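Local coordinates for uncharacterized protein (Bacteroides fragilis, PDB 3NNG) that is of unknown function but forms an F5/8 type C domain with a bound calcium ion, a fold that in many relatives recognises carbohydrates, at residues S25-Y30 and T49-W54; K81-G86 and G150-N155; S87-R92 and D146-F151. The protein carries 1 engineered substitution. All coordinates share one frame; numbering follows the deposited sequence.

The three contacts cluster within one F5/8 type C domain and illustrate how loops are fastened to a shared strand pair. Contact 1 closes first along the chain and involves strand 51-54. Contacts 2 and 3 then take up consecutive pieces of the loop between strands 71-79 and 93-100, and both end on strand 148-159, where they share Gly150 and Phe151. Strands 51-54 and 148-159 are antiparallel neighbours in the sheet, so all three contacts meet on it. Their centres lie about 10 Å (1 and 2), 11 Å (1 and 3) and 8 Å (2 and 3) apart. Contacts 1 and 2 both reach the calcium ion, which thereby ties distant parts of the chain together.

Contact 1 (S25-Y30 and T49-W54); sequences SCSNVY and TTWFTW. With CA (calcium ion), chain C.
Tyr30 and Phe52 lie side by side and point the same way, yet their rings are turned against each other. Each CG stands anti to its own backbone N (chi1 -176° in Tyr30), and the edge of Phe52 is presented to the face of Tyr30 in a T-shaped pair with planes at 77°. Phe52 CE2 sits over that face, displaced toward the rim, while Phe52 CD2 comes within 3.7 Å of Tyr30 CG. Beneath the rings the backbones are joined: Tyr30 N donates to Phe52 O at 3.0 Å, with an N-H...O angle of 154°, on a lone pair in the carbonyl plane. Trp54 completes the aromatic cluster obliquely, its CG beside the backbone N and its CZ3 corner 3.8 Å from Tyr30 CA, while Asn28 CB meets the edge of its indole. The cluster is where the loop leaving strand 23-26 crosses strand 51-54 of the jelly-roll beta-sandwich of F5/8 type C domains; helix 34-37 adds Tyr37, edge-to-face with Tyr30.

At the end of strand 23-26, Cys26 CB points at the indole and comes to 3.3 Å from Trp51 NE1; the first torsion sets SG between the backbone N and carbonyl carbon, where it makes an oblique contact with the five-membered ring. A weak hydrogen bond may run from Thr53 OG1 to Asn28 O (3.0 Å). One water links Ser27 OG and Thr53 OG1 and donates to Trp54 O at 2.8 Å. Just ahead of strand 51-54, Thr49 binds calcium through both O and OG1.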
ATOM      1  N   SER A  25      -2.280   4.648   8.726  1.00 13.59           N
ATOM      2  CA  SER A  25      -1.299   4.372   9.783  1.00 16.34           C
ATOM      3  C   SER A  25      -0.327   3.305   9.303  1.00 13.39           C
ATOM      4  O   SER A  25      -0.536   2.713   8.252  1.00 13.66           O
ATOM      5  CB  SER A  25      -2.006   3.878  11.049  1.00 18.10           C
ATOM      6  OG  SER A  25      -2.794   2.734  10.768  1.00 14.95           O
ATOM      7  N   CYS A  26       0.737   3.069  10.066  1.00 16.98           N
ATOM      8  CA  CYS A  26       1.747   2.077   9.709  1.00 17.26           C
ATOM      9  C   CYS A  26       2.383   1.480  10.949  1.00 23.55           C
ATOM     10  O   CYS A  26       2.173   1.954  12.060  1.00 18.11           O
ATOM     11  CB  CYS A  26       2.859   2.698   8.886  1.00  9.38           C
ATOM     12  SG  CYS A  26       3.729   4.015   9.782  1.00 22.17           S
ATOM     13  N   SER A  27       3.185   0.448  10.736  1.00 24.01           N
ATOM     14  CA  SER A  27       3.841  -0.267  11.813  1.00 20.10           C
ATOM     15  C   SER A  27       4.820   0.625  12.574  1.00 19.86           C
ATOM     16  O   SER A  27       4.825   0.652  13.801  1.00 22.81           O
ATOM     17  CB  SER A  27       4.578  -1.457  11.225  1.00 15.41           C
ATOM     18  OG  SER A  27       5.423  -1.021  10.179  1.00 13.47           O
ATOM     19  N   ASN A  28       5.630   1.366  11.829  1.00 16.94           N
ATOM     20  CA  ASN A  28       6.694   2.197  12.388  1.00 21.44           C
ATOM     21  C   ASN A  28       6.992   3.290  11.384  1.00 19.70           C
ATOM     22  O   ASN A  28       6.726   3.125  10.189  1.00 21.51           O
ATOM     23  CB  ASN A  28       7.982   1.375  12.612  1.00 20.50           C
ATOM     24  CG  ASN A  28       7.877   0.415  13.778  1.00 24.14           C
ATOM     25  OD1 ASN A  28       7.902  -0.811  13.599  1.00 24.37           O
ATOM     26  ND2 ASN A  28       7.745   0.964  14.987  1.00 27.56           N
ATOM     27  N   VAL A  29       7.536   4.409  11.855  1.00 19.76           N
ATOM     28  CA  VAL A  29       8.005   5.452  10.944  1.00 21.34           C
ATOM     29  C   VAL A  29       9.516   5.502  11.050  1.00 15.57           C
ATOM     30  O   VAL A  29      10.055   5.609  12.149  1.00 24.03           O
ATOM     31  CB  VAL A  29       7.417   6.837  11.282  1.00 29.03           C
ATOM     32  CG1 VAL A  29       8.048   7.908  10.399  1.00 23.22           C
ATOM     33  CG2 VAL A  29       5.891   6.836  11.112  1.00 30.47           C
ATOM     34  N   TYR A  30      10.210   5.410   9.925  1.00 14.29           N
ATOM     35  CA  TYR A  30      11.665   5.400   9.979  1.00 23.68           C
ATOM     36  C   TYR A  30      12.196   6.610  10.771  1.00 31.57           C
ATOM     37  O   TYR A  30      11.723   7.728  10.596  1.00 35.45           O
ATOM     38  CB  TYR A  30      12.270   5.364   8.581  1.00 24.56           C
ATOM     39  CG  TYR A  30      13.783   5.253   8.611  1.00 27.45           C
ATOM     40  CD1 TYR A  30      14.406   4.053   8.935  1.00 30.85           C
ATOM     41  CD2 TYR A  30      14.582   6.350   8.336  1.00 25.36           C
ATOM     42  CE1 TYR A  30      15.781   3.951   8.971  1.00 34.05           C
ATOM     43  CE2 TYR A  30      15.956   6.259   8.372  1.00 26.27           C
ATOM     44  CZ  TYR A  30      16.551   5.057   8.689  1.00 36.87           C
ATOM     45  OH  TYR A  30      17.924   4.964   8.722  1.00 41.31           O
ATOM     46  N   THR A  49       7.962  12.187  -1.930  1.00 17.85           N
ATOM     47  CA  THR A  49       7.748  11.988  -0.500  1.00 14.09           C
ATOM     48  C   THR A  49       7.345  10.537  -0.320  1.00 18.83           C
ATOM     49  O   THR A  49       6.621   9.982  -1.140  1.00 20.35           O
ATOM     50  CB  THR A  49       6.660  12.913   0.042  1.00 17.61           C
ATOM     51  OG1 THR A  49       5.435  12.637  -0.638  1.00 20.03           O
ATOM     52  CG2 THR A  49       7.042  14.397  -0.185  1.00 12.21           C
ATOM     53  N   THR A  50       7.813   9.899   0.738  1.00 19.78           N
ATOM     54  CA  THR A  50       7.567   8.480   0.834  1.00 13.75           C
ATOM     55  C   THR A  50       7.349   8.031   2.264  1.00 15.91           C
ATOM     56  O   THR A  50       7.885   8.626   3.212  1.00 11.62           O
ATOM     57  CB  THR A  50       8.752   7.695   0.235  1.00  9.84           C
ATOM     58  OG1 THR A  50       8.474   6.292   0.264  1.00 18.96           O
ATOM     59  CG2 THR A  50      10.001   7.983   1.048  1.00 15.90           C
ATOM     60  N   TRP A  51       6.532   6.992   2.410  1.00 13.63           N
ATOM     61  CA  TRP A  51       6.503   6.210   3.632  1.00 16.89           C
ATOM     62  C   TRP A  51       7.739   5.311   3.626  1.00 21.20           C
ATOM     63  O   TRP A  51       8.093   4.732   2.604  1.00 19.21           O
ATOM     64  CB  TRP A  51       5.227   5.357   3.709  1.00 10.35           C
ATOM     65  CG  TRP A  51       5.249   4.400   4.856  1.00 13.19           C
ATOM     66  CD1 TRP A  51       5.331   4.720   6.180  1.00 14.67           C
ATOM     67  CD2 TRP A  51       5.200   2.960   4.791  1.00 15.32           C
ATOM     68  NE1 TRP A  51       5.319   3.576   6.945  1.00 20.22           N
ATOM     69  CE2 TRP A  51       5.247   2.489   6.124  1.00 21.57           C
ATOM     70  CE3 TRP A  51       5.112   2.039   3.743  1.00 19.22           C
ATOM     71  CZ2 TRP A  51       5.223   1.119   6.429  1.00 17.42           C
ATOM     72  CZ3 TRP A  51       5.086   0.682   4.052  1.00 17.14           C
ATOM     73  CH2 TRP A  51       5.140   0.237   5.384  1.00 16.68           C
ATOM     74  N   PHE A  52       8.412   5.205   4.759  1.00 19.62           N
ATOM     75  CA  PHE A  52       9.599   4.367   4.829  1.00 19.08           C
ATOM     76  C   PHE A  52       9.704   3.838   6.239  1.00 20.50           C
ATOM     77  O   PHE A  52       9.389   4.548   7.189  1.00 21.43           O
ATOM     78  CB  PHE A  52      10.860   5.147   4.437  1.00 13.75           C
ATOM     79  CG  PHE A  52      12.054   4.269   4.163  1.00 22.50           C
ATOM     80  CD1 PHE A  52      12.149   3.553   2.967  1.00 16.66           C
ATOM     81  CD2 PHE A  52      13.082   4.157   5.094  1.00 15.28           C
ATOM     82  CE1 PHE A  52      13.262   2.727   2.707  1.00 19.58           C
ATOM     83  CE2 PHE A  52      14.208   3.342   4.841  1.00 20.71           C
ATOM     84  CZ  PHE A  52      14.291   2.621   3.649  1.00 17.53           C
ATOM     85  N   THR A  53      10.134   2.594   6.384  1.00 18.43           N
ATOM     86  CA  THR A  53      10.127   1.979   7.699  1.00 21.63           C
ATOM     87  C   THR A  53      11.120   0.827   7.809  1.00 25.82           C
ATOM     88  O   THR A  53      11.805   0.479   6.845  1.00 20.61           O
ATOM     89  CB  THR A  53       8.722   1.432   7.990  1.00 21.13           C
ATOM     90  OG1 THR A  53       8.646   0.932   9.328  1.00 23.61           O
ATOM     91  CG2 THR A  53       8.394   0.327   7.003  1.00 23.03           C
ATOM     92  N   TRP A  54      11.189   0.250   9.003  1.00 20.87           N
ATOM     93  CA  TRP A  54      11.921  -0.983   9.241  1.00 23.04           C
ATOM     94  C   TRP A  54      11.159  -2.153   8.634  1.00 22.94           C
ATOM     95  O   TRP A  54       9.924  -2.197   8.709  1.00 18.57           O
ATOM     96  CB  TRP A  54      12.053  -1.224  10.747  1.00 20.55           C
ATOM     97  CG  TRP A  54      13.081  -0.374  11.401  1.00 25.95           C
ATOM     98  CD1 TRP A  54      14.410  -0.658  11.528  1.00 29.11           C
ATOM     99  CD2 TRP A  54      12.879   0.894  12.031  1.00 20.13           C
ATOM    100  NE1 TRP A  54      15.049   0.357  12.183  1.00 25.72           N
ATOM    101  CE2 TRP A  54      14.133   1.326  12.515  1.00 27.27           C
ATOM    102  CE3 TRP A  54      11.762   1.714  12.232  1.00 23.75           C
ATOM    103  CZ2 TRP A  54      14.309   2.537  13.186  1.00 20.50           C
ATOM    104  CZ3 TRP A  54      11.932   2.918  12.900  1.00 23.57           C
ATOM    105  CH2 TRP A  54      13.199   3.321  13.362  1.00 22.42           C
TER
HETATM  106 CA    CA C 402       4.213  10.489  -1.749  1.00 22.95          CA
HETATM  107  O   HOH W   1       8.015  -1.577  10.695  1.00 18.93           O

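Contact 2 (K81-G86 and G150-N155); sequences KQSAYG and GFAEIN. With CA (calcium ion), chain C.
Gln82 OE1 is gripped by two backbone N-H groups of its own loop. Tyr85 N lies 3.0 Å from Gln82 OE1 in an almost straight bond (169°) that lies in the plane of the side-chain carbonyl and uses a lone pair, whereas Ala84 N, 2.8 Å from Gln82 OE1, comes from above that plane. The other end of the amide is held as well: Gln82 NE2 donates to Tyr85 O at 2.8 Å, with the acceptor close to the amide plane. Three bonds thus fix the rotation of the amide and fold the loop round it. The side chain reaches this position by bending twice, at chi1 (51°, CG between the backbone N and the carbonyl carbon) and again at chi2 (77°).

That curl carries the polar end away from the neighbouring strand and leaves the root of the chain to do the packing, with Gln82 CB resting 3.6 Å from Gly150 C. One residue back, Lys81 O accepts from Ala152 N at 2.9 Å, on a lone pair in the carbonyl plane, and is the hydrogen-bonded link between the two segments. Ala152 CB points into the loop and nears Ser83 OG, whose polar partner is Ile47 O.

At Ala152 strand 148-159 is interrupted, and the chain turns its next two ligands to the ion: Ala152 O stands 2.5 Å from the calcium, and Glu153 OE2, with its chain bent at chi2, 2.6 Å. Glu153 OE1 pairs with Arg19, so the carboxylate is shared between two positive charges. Leu41, Asp44, Glu46 and Thr49 complete the site, consistent with the structural calcium sites found in many jelly-roll domains of the galactose-binding-like clan.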
ATOM      1  N   LYS A  81       8.104   2.915  -6.374  1.00 10.53           N
ATOM      2  CA  LYS A  81       9.318   2.909  -5.568  1.00 15.67           C
ATOM      3  C   LYS A  81       9.083   3.714  -4.287  1.00 16.25           C
ATOM      4  O   LYS A  81       8.160   4.528  -4.215  1.00 19.67           O
ATOM      5  CB  LYS A  81      10.462   3.570  -6.343  1.00 14.85           C
ATOM      6  CG  LYS A  81      10.168   5.033  -6.711  1.00 11.41           C
ATOM      7  CD  LYS A  81      11.442   5.713  -7.211  1.00 22.05           C
ATOM      8  CE  LYS A  81      11.174   7.161  -7.594  1.00 26.92           C
ATOM      9  NZ  LYS A  81      12.404   7.840  -8.065  1.00 26.59           N
ATOM     10  N   GLN A  82       9.910   3.487  -3.275  1.00 18.82           N
ATOM     11  CA  GLN A  82      10.073   4.472  -2.209  1.00 16.16           C
ATOM     12  C   GLN A  82      11.198   5.392  -2.661  1.00 17.48           C
ATOM     13  O   GLN A  82      12.067   4.985  -3.443  1.00 12.53           O
ATOM     14  CB  GLN A  82      10.431   3.814  -0.867  1.00 15.67           C
ATOM     15  CG  GLN A  82      11.598   2.828  -0.904  1.00 17.98           C
ATOM     16  CD  GLN A  82      12.960   3.516  -0.962  1.00 25.70           C
ATOM     17  OE1 GLN A  82      13.168   4.562  -0.346  1.00 22.96           O
ATOM     18  NE2 GLN A  82      13.897   2.916  -1.698  1.00 15.96           N
ATOM     19  N   SER A  83      11.200   6.625  -2.173  1.00 14.42           N
ATOM     20  CA  SER A  83      12.178   7.604  -2.649  1.00 20.57           C
ATOM     21  C   SER A  83      13.036   8.155  -1.520  1.00 23.99           C
ATOM     22  O   SER A  83      13.528   9.271  -1.610  1.00 28.98           O
ATOM     23  CB  SER A  83      11.478   8.754  -3.378  1.00 26.39           C
ATOM     24  OG  SER A  83      10.498   9.355  -2.535  1.00 34.80           O
ATOM     25  N   ALA A  84      13.209   7.374  -0.461  1.00 32.66           N
ATOM     26  CA  ALA A  84      14.004   7.800   0.686  1.00 27.30           C
ATOM     27  C   ALA A  84      15.453   7.377   0.514  1.00 28.56           C
ATOM     28  O   ALA A  84      16.381   8.144   0.803  1.00 27.05           O
ATOM     29  CB  ALA A  84      13.437   7.199   1.973  1.00 24.29           C
ATOM     30  N   TYR A  85      15.636   6.145   0.047  1.00 28.69           N
ATOM     31  CA  TYR A  85      16.962   5.563  -0.107  1.00 31.38           C
ATOM     32  C   TYR A  85      17.053   4.695  -1.361  1.00 32.58           C
ATOM     33  O   TYR A  85      16.118   4.641  -2.156  1.00 27.65           O
ATOM     34  CB  TYR A  85      17.331   4.757   1.133  1.00 31.20           C
ATOM     35  CG  TYR A  85      17.480   5.592   2.394  1.00 32.68           C
ATOM     36  CD1 TYR A  85      18.673   6.265   2.673  1.00 29.08           C
ATOM     37  CD2 TYR A  85      16.438   5.697   3.309  1.00 33.02           C
ATOM     38  CE1 TYR A  85      18.818   7.021   3.820  1.00 28.96           C
ATOM     39  CE2 TYR A  85      16.574   6.450   4.466  1.00 31.34           C
ATOM     40  CZ  TYR A  85      17.771   7.102   4.719  1.00 35.68           C
ATOM     41  OH  TYR A  85      17.913   7.850   5.867  1.00 46.37           O
ATOM     42  N   GLY A  86      18.181   4.018  -1.532  1.00 22.29           N
ATOM     43  CA  GLY A  86      18.421   3.245  -2.734  1.00 25.15           C
ATOM     44  C   GLY A  86      17.350   2.232  -3.085  1.00 21.58           C
ATOM     45  O   GLY A  86      16.614   1.751  -2.228  1.00 20.66           O
ATOM     46  N   GLY A 150       9.400   0.556   1.922  1.00 19.89           N
ATOM     47  CA  GLY A 150       8.343   1.549   1.965  1.00 22.11           C
ATOM     48  C   GLY A 150       7.837   1.795   0.558  1.00 20.90           C
ATOM     49  O   GLY A 150       8.111   1.005  -0.337  1.00 19.88           O
ATOM     50  N   PHE A 151       7.109   2.888   0.360  1.00 14.66           N
ATOM     51  CA  PHE A 151       6.677   3.266  -0.982  1.00 12.13           C
ATOM     52  C   PHE A 151       6.190   4.704  -1.004  1.00 19.41           C
ATOM     53  O   PHE A 151       5.717   5.218   0.006  1.00 16.79           O
ATOM     54  CB  PHE A 151       5.628   2.300  -1.553  1.00 10.54           C
ATOM     55  CG  PHE A 151       4.547   1.898  -0.568  1.00 16.87           C
ATOM     56  CD1 PHE A 151       4.451   0.586  -0.126  1.00 17.41           C
ATOM     57  CD2 PHE A 151       3.611   2.823  -0.118  1.00  6.91           C
ATOM     58  CE1 PHE A 151       3.455   0.204   0.772  1.00 19.80           C
ATOM     59  CE2 PHE A 151       2.616   2.460   0.770  1.00  8.58           C
ATOM     60  CZ  PHE A 151       2.535   1.141   1.230  1.00 14.83           C
ATOM     61  N   ALA A 152       6.336   5.358  -2.153  1.00 15.09           N
ATOM     62  CA  ALA A 152       6.106   6.792  -2.229  1.00 16.91           C
ATOM     63  C   ALA A 152       4.653   7.071  -2.509  1.00 16.51           C
ATOM     64  O   ALA A 152       4.112   8.066  -2.060  1.00 11.79           O
ATOM     65  CB  ALA A 152       6.982   7.423  -3.282  1.00 17.98           C
ATOM     66  N   GLU A 153       4.017   6.169  -3.238  1.00 15.66           N
ATOM     67  CA  GLU A 153       2.623   6.339  -3.595  1.00 13.06           C
ATOM     68  C   GLU A 153       1.943   4.993  -3.660  1.00 16.37           C
ATOM     69  O   GLU A 153       2.397   4.106  -4.373  1.00 13.43           O
ATOM     70  CB  GLU A 153       2.522   7.032  -4.957  1.00 18.20           C
ATOM     71  CG  GLU A 153       2.739   8.529  -4.854  1.00 27.56           C
ATOM     72  CD  GLU A 153       1.652   9.183  -4.013  1.00 28.84           C
ATOM     73  OE1 GLU A 153       0.463   8.995  -4.335  1.00 32.36           O
ATOM     74  OE2 GLU A 153       1.980   9.870  -3.033  1.00 23.42           O
ATOM     75  N   ILE A 154       0.860   4.847  -2.904  1.00 17.42           N
ATOM     76  CA  ILE A 154      -0.024   3.705  -3.041  1.00 18.58           C
ATOM     77  C   ILE A 154      -1.425   4.178  -3.418  1.00 19.49           C
ATOM     78  O   ILE A 154      -1.881   5.227  -2.965  1.00 12.28           O
ATOM     79  CB  ILE A 154      -0.116   2.893  -1.753  1.00 21.77           C
ATOM     80  CG1 ILE A 154      -0.914   1.610  -2.016  1.00 15.28           C
ATOM     81  CG2 ILE A 154      -0.744   3.744  -0.616  1.00 10.00           C
ATOM     82  CD1 ILE A 154      -0.779   0.584  -0.902  1.00 21.86           C
ATOM     83  N   ASN A 155      -2.093   3.399  -4.259  1.00 17.32           N
ATOM     84  CA  ASN A 155      -3.457   3.687  -4.666  1.00 18.98           C
ATOM     85  C   ASN A 155      -4.299   2.436  -4.587  1.00 19.22           C
ATOM     86  O   ASN A 155      -3.781   1.326  -4.704  1.00 16.78           O
ATOM     87  CB  ASN A 155      -3.482   4.217  -6.095  1.00  9.80           C
ATOM     88  CG  ASN A 155      -3.084   5.667  -6.171  1.00 18.57           C
ATOM     89  OD1 ASN A 155      -3.896   6.556  -5.914  1.00 17.35           O
ATOM     90  ND2 ASN A 155      -1.825   5.919  -6.507  1.00 13.64           N
TER
HETATM   91 CA    CA C 402       4.213  10.489  -1.749  1.00 22.95          CA

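Contact 3 (S87-R92 and D146-F151); sequences SGYNLR and DNYTGF
The loop that leads into strand 93-100 folds down here on the opening residues of strand 148-159, in the jelly-roll beta-sandwich of an F5/8 type C domain. Segment 87-92 begins with a short 3-10 turn, and Tyr89 at the end of that turn makes the largest single contribution to the contact. Its backbone oxygen is approached twice by one residue. Thr149, whose OG1 is anti to its own backbone N (chi1 -168°), donates from OG1 to Tyr89 O at 2.8 Å, the hydroxyl lying above the carbonyl plane and not on a lone pair. A CA-H...O contact joins it, with Thr149 CA 3.2 Å from Tyr89 O. The buried threonine hydroxyl thus finds its acceptor in the loop.

The Tyr89 ring extends alongside the strand. Asn147 crosses it at about a right angle, its amide plane 51° from the ring plane, and meets the ring at its edge: Tyr89 CE1 is 3.3 Å from Asn147 ND2. The orientation of this amide is supported from within its own segment, since Tyr148 N makes a weak bond to Asn147 OD1 at 2.8 Å. Tyr148 contributes the root of its side chain, CB standing 3.9 Å from Tyr89 CD1, while its ring continues to Trp54 of strand 51-54.

Toward the sandwich interior the contact turns apolar. Leu91 CD1 reaches Phe151 CD1 at 4.3 Å, obliquely to the ring, and Phe151 also meets Trp51 and, edge-to-face, Trp64. A single water bridges the two backbones, accepting from Leu91 N at 2.9 Å and donating to Gly150 O at 2.9 Å.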
ATOM      1  N   SER A  87      17.308   1.885  -4.366  1.00 18.05           N
ATOM      2  CA  SER A  87      16.253   1.058  -4.944  1.00 20.01           C
ATOM      3  C   SER A  87      16.240  -0.357  -4.383  1.00 19.18           C
ATOM      4  O   SER A  87      15.261  -1.083  -4.533  1.00 23.59           O
ATOM      5  CB  SER A  87      16.436   0.991  -6.460  1.00 19.52           C
ATOM      6  OG  SER A  87      17.567   0.192  -6.764  1.00 20.81           O
ATOM      7  N   GLY A  88      17.339  -0.753  -3.758  1.00 24.27           N
ATOM      8  CA  GLY A  88      17.390  -2.026  -3.068  1.00 21.06           C
ATOM      9  C   GLY A  88      16.403  -2.116  -1.915  1.00 20.93           C
ATOM     10  O   GLY A  88      16.186  -3.198  -1.373  1.00 24.04           O
ATOM     11  N   TYR A  89      15.799  -0.989  -1.537  1.00 18.35           N
ATOM     12  CA  TYR A  89      14.750  -0.994  -0.503  1.00 19.07           C
ATOM     13  C   TYR A  89      13.323  -0.861  -1.033  1.00 16.24           C
ATOM     14  O   TYR A  89      12.372  -0.824  -0.257  1.00 18.81           O
ATOM     15  CB  TYR A  89      15.028   0.064   0.565  1.00 17.93           C
ATOM     16  CG  TYR A  89      16.402  -0.119   1.177  1.00 23.16           C
ATOM     17  CD1 TYR A  89      16.707  -1.277   1.886  1.00 20.65           C
ATOM     18  CD2 TYR A  89      17.400   0.840   1.022  1.00 21.11           C
ATOM     19  CE1 TYR A  89      17.952  -1.473   2.437  1.00 21.06           C
ATOM     20  CE2 TYR A  89      18.666   0.647   1.573  1.00 22.97           C
ATOM     21  CZ  TYR A  89      18.926  -0.513   2.281  1.00 26.19           C
ATOM     22  OH  TYR A  89      20.156  -0.742   2.847  1.00 37.64           O
ATOM     23  N   ASN A  90      13.162  -0.783  -2.352  1.00 15.37           N
ATOM     24  CA  ASN A  90      11.820  -0.814  -2.922  1.00 16.64           C
ATOM     25  C   ASN A  90      11.131  -2.134  -2.552  1.00 15.15           C
ATOM     26  O   ASN A  90      11.796  -3.152  -2.369  1.00 17.71           O
ATOM     27  CB  ASN A  90      11.866  -0.669  -4.442  1.00 20.50           C
ATOM     28  CG  ASN A  90      12.343   0.697  -4.889  1.00 17.84           C
ATOM     29  OD1 ASN A  90      12.725   0.870  -6.046  1.00 25.53           O
ATOM     30  ND2 ASN A  90      12.317   1.679  -3.982  1.00 11.55           N
ATOM     31  N   LEU A  91       9.805  -2.101  -2.467  1.00 18.75           N
ATOM     32  CA  LEU A  91       8.999  -3.255  -2.073  1.00 18.83           C
ATOM     33  C   LEU A  91       9.141  -4.387  -3.086  1.00 20.21           C
ATOM     34  O   LEU A  91       9.019  -4.169  -4.284  1.00 19.78           O
ATOM     35  CB  LEU A  91       7.529  -2.854  -2.008  1.00 17.24           C
ATOM     36  CG  LEU A  91       6.565  -3.392  -0.946  1.00 25.49           C
ATOM     37  CD1 LEU A  91       5.153  -3.433  -1.524  1.00 14.18           C
ATOM     38  CD2 LEU A  91       6.962  -4.734  -0.360  1.00 19.66           C
ATOM     39  N   ARG A  92       9.350  -5.598  -2.588  1.00 17.21           N
ATOM     40  CA  ARG A  92       9.578  -6.771  -3.419  1.00 23.96           C
ATOM     41  C   ARG A  92       8.375  -7.727  -3.352  1.00 26.04           C
ATOM     42  O   ARG A  92       7.904  -8.228  -4.378  1.00 21.13           O
ATOM     43  CB  ARG A  92      10.817  -7.498  -2.905  1.00 24.11           C
ATOM     44  CG  ARG A  92      11.815  -7.883  -3.936  1.00 45.06           C
ATOM     45  CD  ARG A  92      11.185  -8.637  -5.075  1.00 53.35           C
ATOM     46  NE  ARG A  92      11.417  -7.907  -6.311  1.00 63.01           N
ATOM     47  CZ  ARG A  92      12.622  -7.583  -6.765  1.00 60.29           C
ATOM     48  NH1 ARG A  92      13.708  -7.940  -6.090  1.00 65.89           N
ATOM     49  NH2 ARG A  92      12.740  -6.905  -7.897  1.00 54.01           N
ATOM     50  N   ASP A 146      13.212  -7.425   3.910  1.00 18.17           N
ATOM     51  CA  ASP A 146      12.902  -7.511   5.340  1.00 20.24           C
ATOM     52  C   ASP A 146      13.772  -6.638   6.243  1.00 22.07           C
ATOM     53  O   ASP A 146      13.631  -6.664   7.469  1.00 25.18           O
ATOM     54  CB  ASP A 146      12.870  -8.968   5.837  1.00 19.77           C
ATOM     55  CG  ASP A 146      14.221  -9.665   5.761  1.00 26.36           C
ATOM     56  OD1 ASP A 146      15.271  -9.001   5.588  1.00 22.28           O
ATOM     57  OD2 ASP A 146      14.222 -10.907   5.877  1.00 32.91           O
ATOM     58  N   ASN A 147      14.665  -5.859   5.647  1.00 19.25           N
ATOM     59  CA  ASN A 147      15.474  -4.952   6.451  1.00 18.95           C
ATOM     60  C   ASN A 147      14.855  -3.553   6.534  1.00 20.73           C
ATOM     61  O   ASN A 147      14.611  -3.039   7.628  1.00 19.37           O
ATOM     62  CB  ASN A 147      16.943  -4.913   5.997  1.00 17.77           C
ATOM     63  CG  ASN A 147      17.105  -4.622   4.506  1.00 30.75           C
ATOM     64  OD1 ASN A 147      16.141  -4.653   3.733  1.00 20.78           O
ATOM     65  ND2 ASN A 147      18.338  -4.333   4.099  1.00 32.41           N
ATOM     66  N   TYR A 148      14.611  -2.951   5.375  1.00 20.13           N
ATOM     67  CA  TYR A 148      13.949  -1.654   5.294  1.00 22.30           C
ATOM     68  C   TYR A 148      13.158  -1.623   4.002  1.00 21.90           C
ATOM     69  O   TYR A 148      13.588  -2.192   3.007  1.00 23.77           O
ATOM     70  CB  TYR A 148      14.969  -0.515   5.304  1.00 19.88           C
ATOM     71  CG  TYR A 148      15.873  -0.506   6.527  1.00 21.18           C
ATOM     72  CD1 TYR A 148      17.063  -1.222   6.535  1.00 24.92           C
ATOM     73  CD2 TYR A 148      15.538   0.222   7.662  1.00 14.78           C
ATOM     74  CE1 TYR A 148      17.899  -1.216   7.637  1.00 29.08           C
ATOM     75  CE2 TYR A 148      16.363   0.230   8.782  1.00 22.23           C
ATOM     76  CZ  TYR A 148      17.543  -0.494   8.761  1.00 34.69           C
ATOM     77  OH  TYR A 148      18.372  -0.502   9.856  1.00 42.68           O
ATOM     78  N   THR A 149      11.999  -0.971   4.011  1.00 20.10           N
ATOM     79  CA  THR A 149      11.253  -0.769   2.778  1.00 15.75           C
ATOM     80  C   THR A 149      10.198   0.332   2.960  1.00 20.05           C
ATOM     81  O   THR A 149      10.109   0.962   4.024  1.00 16.47           O
ATOM     82  CB  THR A 149      10.621  -2.119   2.268  1.00 21.85           C
ATOM     83  OG1 THR A 149      10.140  -1.974   0.924  1.00 19.48           O
ATOM     84  CG2 THR A 149       9.471  -2.582   3.169  1.00 16.68           C
ATOM     85  N   GLY A 150       9.400   0.556   1.922  1.00 19.89           N
ATOM     86  CA  GLY A 150       8.343   1.549   1.965  1.00 22.11           C
ATOM     87  C   GLY A 150       7.837   1.795   0.558  1.00 20.90           C
ATOM     88  O   GLY A 150       8.111   1.005  -0.337  1.00 19.88           O
ATOM     89  N   PHE A 151       7.109   2.888   0.360  1.00 14.66           N
ATOM     90  CA  PHE A 151       6.677   3.266  -0.982  1.00 12.13           C
ATOM     91  C   PHE A 151       6.190   4.704  -1.004  1.00 19.41           C
ATOM     92  O   PHE A 151       5.717   5.218   0.006  1.00 16.79           O
ATOM     93  CB  PHE A 151       5.628   2.300  -1.553  1.00 10.54           C
ATOM     94  CG  PHE A 151       4.547   1.898  -0.568  1.00 16.87           C
ATOM     95  CD1 PHE A 151       4.451   0.586  -0.126  1.00 17.41           C
ATOM     96  CD2 PHE A 151       3.611   2.823  -0.118  1.00  6.91           C
ATOM     97  CE1 PHE A 151       3.455   0.204   0.772  1.00 19.80           C
ATOM     98  CE2 PHE A 151       2.616   2.460   0.770  1.00  8.58           C
ATOM     99  CZ  PHE A 151       2.535   1.141   1.230  1.00 14.83           C
TER
HETATM  100  O   HOH W   2       8.772   0.495  -3.062  1.00 13.68           O